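PDB 2PFX: uncharacterized peroxidase-related protein from Silicibacter sp., which belongs to the carboxymuconolactone decarboxylase (AhpD-like) family and probably takes part in peroxide-linked redox chemistry. Local coordinates for the interface of chains A and B. Sequence-based numbering; all coordinates share one arbitrary frame. Chains: chain A/B, Uncharacterized peroxidase-related protein.

The interface of chains A and B. Residues chain A 13, 43-44, 46, 50; chain B 60, 155-156, 159-160.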
# COMPACT_ATOMS: atom_id res chain seq x y z
N LEU A 13 24.17 5.54 24.06
CA LEU A 13 24.93 4.31 24.01
C LEU A 13 26.42 4.69 23.95
O LEU A 13 26.98 4.57 22.86
CB LEU A 13 24.52 3.39 22.85
CG LEU A 13 23.66 2.18 23.22
CD1 LEU A 13 23.23 1.41 21.98
CD2 LEU A 13 24.39 1.22 24.16
N ALA A 43 28.67 4.04 16.21
CA ALA A 43 27.45 3.51 16.80
C ALA A 43 27.67 2.11 17.35
O ALA A 43 27.17 1.78 18.43
CB ALA A 43 26.30 3.53 15.78
N TYR A 44 28.43 1.30 16.61
CA TYR A 44 28.69 -0.07 17.03
C TYR A 44 29.86 -0.18 18.00
O TYR A 44 30.02 -1.22 18.65
CB TYR A 44 28.99 -0.97 15.82
CG TYR A 44 27.71 -1.38 15.11
CD1 TYR A 44 27.20 -0.58 14.10
CD2 TYR A 44 27.03 -2.54 15.45
CE1 TYR A 44 26.03 -0.94 13.46
CE2 TYR A 44 25.87 -2.91 14.81
CZ TYR A 44 25.38 -2.11 13.81
OH TYR A 44 24.23 -2.46 13.16
N PHE A 46 30.52 0.83 20.91
CA PHE A 46 30.39 0.59 22.34
C PHE A 46 30.74 -0.84 22.72
O PHE A 46 30.99 -1.16 23.89
CB PHE A 46 28.97 0.93 22.84
CG PHE A 46 27.90 -0.05 22.39
CD1 PHE A 46 27.31 0.14 21.15
CD2 PHE A 46 27.48 -1.10 23.19
CE1 PHE A 46 26.33 -0.73 20.72
CE2 PHE A 46 26.51 -1.98 22.75
CZ PHE A 46 25.94 -1.79 21.51
N LYS A 50 30.52 -6.45 18.55
CA LYS A 50 29.48 -6.01 17.64
C LYS A 50 30.07 -5.27 16.46
O LYS A 50 29.68 -5.48 15.31
CB LYS A 50 28.49 -5.14 18.41
CG LYS A 50 27.74 -5.93 19.49
CD LYS A 50 26.50 -5.22 19.98
CE LYS A 50 25.77 -6.05 21.03
NZ LYS A 50 25.09 -7.24 20.43
N ASP B 60 26.09 -13.46 17.57
CA ASP B 60 26.11 -12.32 18.48
C ASP B 60 24.70 -11.81 18.76
O ASP B 60 24.32 -11.52 19.90
CB ASP B 60 26.91 -11.15 17.92
CG ASP B 60 26.85 -9.97 18.88
OD1 ASP B 60 27.39 -10.09 19.99
OD2 ASP B 60 26.26 -8.94 18.51
N ASP B 155 18.32 1.94 26.39
CA ASP B 155 18.74 2.27 25.03
C ASP B 155 19.58 1.15 24.45
O ASP B 155 19.46 0.93 23.25
CB ASP B 155 19.49 3.60 25.01
CG ASP B 155 18.56 4.80 25.03
OD1 ASP B 155 17.36 4.56 25.30
OD2 ASP B 155 19.05 5.93 24.78
N ARG B 156 20.38 0.46 25.25
CA ARG B 156 21.07 -0.71 24.73
C ARG B 156 20.04 -1.74 24.27
O ARG B 156 20.19 -2.42 23.25
CB ARG B 156 22.01 -1.29 25.77
CG ARG B 156 22.58 -2.64 25.47
CD ARG B 156 23.38 -2.76 24.17
NE ARG B 156 23.29 -4.20 23.82
CZ ARG B 156 24.01 -5.16 24.37
NH1 ARG B 156 24.93 -4.90 25.29
NH2 ARG B 156 23.83 -6.43 24.01
N TRP B 159 18.61 -0.68 20.90
CA TRP B 159 19.63 -1.03 19.92
C TRP B 159 19.56 -2.50 19.50
O TRP B 159 19.62 -2.82 18.32
CB TRP B 159 21.02 -0.78 20.47
CG TRP B 159 22.13 -1.12 19.50
CD1 TRP B 159 22.93 -2.20 19.49
CD2 TRP B 159 22.53 -0.30 18.39
NE1 TRP B 159 23.82 -2.12 18.43
CE2 TRP B 159 23.59 -0.97 17.75
CE3 TRP B 159 22.09 0.93 17.89
CZ2 TRP B 159 24.21 -0.44 16.62
CZ3 TRP B 159 22.71 1.44 16.77
CH2 TRP B 159 23.76 0.76 16.15
N ASP B 160 19.47 -3.38 20.50
CA ASP B 160 19.35 -4.80 20.27
C ASP B 160 18.07 -5.15 19.52
O ASP B 160 18.12 -5.94 18.57
CB ASP B 160 19.39 -5.55 21.62
CG ASP B 160 20.75 -5.61 22.28
OD1 ASP B 160 21.72 -5.12 21.69
OD2 ASP B 160 20.88 -6.15 23.41
O HOH W 1 23.40 -9.40 21.61
O HOH W 2 22.55 -6.14 19.26
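The indole of B:Trp159, on helix 155-178, is the tightly packed part of this two-fold symmetric interface, with 83 Å² of the residue hidden by chain A. Its CG stands anti to the backbone N (chi1 -180°), which carries the ring off the helix into a groove lined by A:Ala43, A:Tyr44 and A:Phe46. The far rim enters edge-on: CZ2 lies over the centre of the A:Tyr44 ring, 3.5 Å from its CZ, with the planes 73° apart. A:Phe46 reverses the roles, pressing its own edge on one indole face at 87°, with CZ 3.6 Å from B:Trp159 CD1. The A:Ala43 methyl touches the CH2 rim, whereas A:Leu13, near CB, is poorly ordered and gives weaker evidence of packing. An alanine in place of B:Trp159 would probably loosen this groove, since both edge-to-face contacts would be lost.

The other side is polar and watered. A:Lys50 NZ forms a salt bridge to the syn lone pair of B:Asp60 OD2 at 2.8 Å; two waters relay it to B:Asp60 O and B:Asp160 OD1. B:Asp160 OD1 also receives B:Arg156 NE at 2.8 Å in a nearly straight bond; OD1 lies nearly in the guanidinium plane, while NE approaches it from above the carboxylate plane. This fixes B:Arg156 while its CD packs 3.5 Å from A:Phe46 CE2. Aromatic interlocking and peripheral charge pairing thus hold chains A and B together in the deposited six-copy assembly, which may be the biological one.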